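Local coordinates for Ent-copalyl diphosphate synthase (Streptomyces platensis, PDB 5BP8), which is a bacterial, largely helical protein of the terpene cyclase type, with a region related to the squalene-hopene cyclase C-terminal domain, at residues A[190-194]-A[217-223]. Sequence-based numbering, arbitrary orientation.
Sequences WHTLE and VGCSPAA
H191 ND1 donates to G218 O across 190-194 and 217-223 at 2.6 Å, with an N-H...O angle of 177°. The carbonyl oxygen sits 1° out of the imidazole plane, so the ring meets it edge-on. With CG anti to the backbone N (chi1 -169°), the H191 ring reaches beside the loop of 217-220, where C219 O also lies at its edge and S220 OG lies over one face. G218 has a positive phi, and its CA packs 4.2 Å from W190 CB, a close approach of the loop backbone to the other segment. S220 is the N-cap of helix 221-228: its OG accepts from A223 N at 2.9 Å. The first turn of that helix then meets the other segment through small methyls. A223 CB lies 3.2 Å from W190 O and 3.9 Å from L193 CB, while A222 CB presses on the E194 carboxylate, 3.6 Å from E194 CD. The E194 chain, bent at chi2, lies over A222 and A223, and its OE2 is held by Y32 and by a salt bridge to K498. K498 also binds H191 O, and H191 NE2 is hydrogen-bonded to D497 OD2. Both ring nitrogens of H191 are therefore engaged, one by a neutral carbonyl and one by a carboxylate, which fixes the ring's rotation and may favour a protonated imidazole. The buried joint thus joins the N-terminus of helix 221-228 and its loop to the turn at 190-194, with H191 ND1, NE2 and O, S220 OG and E194 OE2 all hydrogen-bonded within the protein.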
ATOM      1  N   TRP A 190       2.246   0.796 -15.450  1.00 16.73           N
ATOM      2  CA  TRP A 190       3.112   1.980 -15.476  1.00 16.83           C
ATOM      3  C   TRP A 190       3.812   2.201 -14.142  1.00 16.82           C
ATOM      4  O   TRP A 190       4.942   2.672 -14.103  1.00 16.42           O
ATOM      5  CB  TRP A 190       2.317   3.234 -15.819  1.00 17.50           C
ATOM      6  CG  TRP A 190       1.750   3.233 -17.232  1.00 17.98           C
ATOM      7  CD1 TRP A 190       1.936   2.275 -18.206  1.00 18.16           C
ATOM      8  CD2 TRP A 190       0.906   4.245 -17.821  1.00 19.22           C
ATOM      9  NE1 TRP A 190       1.240   2.634 -19.356  1.00 19.26           N
ATOM     10  CE2 TRP A 190       0.612   3.831 -19.146  1.00 19.85           C
ATOM     11  CE3 TRP A 190       0.337   5.415 -17.341  1.00 20.58           C
ATOM     12  CZ2 TRP A 190      -0.190   4.583 -20.003  1.00 21.56           C
ATOM     13  CZ3 TRP A 190      -0.473   6.162 -18.184  1.00 22.26           C
ATOM     14  CH2 TRP A 190      -0.727   5.740 -19.506  1.00 22.40           C
ATOM     15  N   HIS A 191       3.116   1.880 -13.058  1.00 16.25           N
ATOM     16  CA  HIS A 191       3.662   1.964 -11.712  1.00 16.83           C
ATOM     17  C   HIS A 191       4.940   1.128 -11.539  1.00 17.34           C
ATOM     18  O   HIS A 191       5.736   1.414 -10.622  1.00 16.45           O
ATOM     19  CB  HIS A 191       2.604   1.482 -10.715  1.00 17.29           C
ATOM     20  CG  HIS A 191       2.956   1.764  -9.294  1.00 17.65           C
ATOM     21  ND1 HIS A 191       2.923   3.029  -8.763  1.00 17.58           N
ATOM     22  CD2 HIS A 191       3.367   0.949  -8.292  1.00 19.02           C
ATOM     23  CE1 HIS A 191       3.302   2.990  -7.499  1.00 18.13           C
ATOM     24  NE2 HIS A 191       3.576   1.737  -7.189  1.00 18.09           N
ATOM     25  N   THR A 192       5.135   0.120 -12.410  1.00 17.97           N
ATOM     26  CA  THR A 192       6.265  -0.796 -12.323  1.00 19.06           C
ATOM     27  C   THR A 192       7.208  -0.702 -13.546  1.00 18.56           C
ATOM     28  O   THR A 192       7.992  -1.617 -13.848  1.00 16.78           O
ATOM     29  CB  THR A 192       5.798  -2.234 -12.003  1.00 23.75           C
ATOM     30  OG1 THR A 192       6.934  -3.076 -11.711  1.00 27.17           O
ATOM     31  CG2 THR A 192       5.038  -2.827 -13.057  1.00 24.80           C
ATOM     32  N   LEU A 193       7.179   0.448 -14.203  1.00 17.31           N
ATOM     33  CA  LEU A 193       7.961   0.643 -15.415  1.00 17.49           C
ATOM     34  C   LEU A 193       9.447   0.284 -15.217  1.00 17.13           C
ATOM     35  O   LEU A 193      10.071  -0.269 -16.119  1.00 17.05           O
ATOM     36  CB  LEU A 193       7.844   2.079 -15.919  1.00 17.85           C
ATOM     37  CG  LEU A 193       8.696   2.497 -17.132  1.00 18.57           C
ATOM     38  CD1 LEU A 193       8.336   1.681 -18.365  1.00 19.06           C
ATOM     39  CD2 LEU A 193       8.521   3.989 -17.417  1.00 18.59           C
ATOM     40  N   GLU A 194       9.990   0.592 -14.049  1.00 17.37           N
ATOM     41  CA  GLU A 194      11.453   0.412 -13.799  1.00 17.96           C
ATOM     42  C   GLU A 194      11.885  -1.040 -13.838  1.00 17.91           C
ATOM     43  O   GLU A 194      13.062  -1.349 -13.983  1.00 19.30           O
ATOM     44  CB  GLU A 194      11.866   1.072 -12.463  1.00 18.29           C
ATOM     45  CG  GLU A 194      11.614   0.252 -11.195  1.00 18.24           C
ATOM     46  CD  GLU A 194      10.175   0.279 -10.692  1.00 18.06           C
ATOM     47  OE1 GLU A 194       9.280   0.851 -11.381  1.00 17.19           O
ATOM     48  OE2 GLU A 194       9.948  -0.264  -9.576  1.00 18.63           O
ATOM     49  N   VAL A 217       4.936   9.130 -13.233  1.00 16.97           N
ATOM     50  CA  VAL A 217       4.541   7.989 -14.050  1.00 17.13           C
ATOM     51  C   VAL A 217       3.974   6.927 -13.120  1.00 17.17           C
ATOM     52  O   VAL A 217       4.694   6.415 -12.238  1.00 16.50           O
ATOM     53  CB  VAL A 217       5.726   7.430 -14.829  1.00 17.85           C
ATOM     54  CG1 VAL A 217       5.352   6.131 -15.573  1.00 18.32           C
ATOM     55  CG2 VAL A 217       6.233   8.486 -15.802  1.00 18.89           C
ATOM     56  N   GLY A 218       2.690   6.624 -13.281  1.00 16.65           N
ATOM     57  CA  GLY A 218       2.031   5.703 -12.393  1.00 16.69           C
ATOM     58  C   GLY A 218       2.156   6.037 -10.915  1.00 16.83           C
ATOM     59  O   GLY A 218       2.174   5.131 -10.100  1.00 16.92           O
ATOM     60  N   CYS A 219       2.246   7.325 -10.544  1.00 15.95           N
ATOM     61  CA  CYS A 219       2.453   7.712  -9.141  1.00 16.45           C
ATOM     62  C   CYS A 219       3.593   6.946  -8.429  1.00 16.27           C
ATOM     63  O   CYS A 219       3.489   6.659  -7.220  1.00 15.85           O
ATOM     64  CB  CYS A 219       1.151   7.585  -8.325  1.00 16.62           C
ATOM     65  SG  CYS A 219      -0.168   8.708  -8.888  1.00 17.62           S
ATOM     66  N   SER A 220       4.673   6.652  -9.174  1.00 15.01           N
ATOM     67  CA  SER A 220       5.836   5.944  -8.666  1.00 15.27           C
ATOM     68  C   SER A 220       7.083   6.772  -8.869  1.00 15.10           C
ATOM     69  O   SER A 220       7.426   7.084 -10.020  1.00 15.59           O
ATOM     70  CB  SER A 220       6.064   4.658  -9.455  1.00 15.74           C
ATOM     71  OG  SER A 220       7.332   4.098  -9.130  1.00 16.35           O
ATOM     72  N   PRO A 221       7.811   7.067  -7.796  1.00 15.10           N
ATOM     73  CA  PRO A 221       9.101   7.733  -8.044  1.00 15.23           C
ATOM     74  C   PRO A 221      10.052   6.886  -8.896  1.00 15.52           C
ATOM     75  O   PRO A 221      10.726   7.416  -9.798  1.00 15.76           O
ATOM     76  CB  PRO A 221       9.646   7.945  -6.626  1.00 15.31           C
ATOM     77  CG  PRO A 221       8.438   8.056  -5.802  1.00 15.52           C
ATOM     78  CD  PRO A 221       7.486   7.039  -6.358  1.00 15.35           C
ATOM     79  N   ALA A 222      10.145   5.585  -8.622  1.00 15.16           N
ATOM     80  CA  ALA A 222      11.032   4.714  -9.402  1.00 15.58           C
ATOM     81  C   ALA A 222      10.655   4.691 -10.908  1.00 16.14           C
ATOM     82  O   ALA A 222      11.521   4.784 -11.763  1.00 15.09           O
ATOM     83  CB  ALA A 222      11.012   3.285  -8.845  1.00 16.59           C
ATOM     84  N   ALA A 223       9.369   4.526 -11.203  1.00 15.88           N
ATOM     85  CA  ALA A 223       8.917   4.458 -12.604  1.00 16.73           C
ATOM     86  C   ALA A 223       9.227   5.780 -13.306  1.00 16.60           C
ATOM     87  O   ALA A 223       9.597   5.799 -14.491  1.00 17.25           O
ATOM     88  CB  ALA A 223       7.424   4.150 -12.670  1.00 16.05           C
TER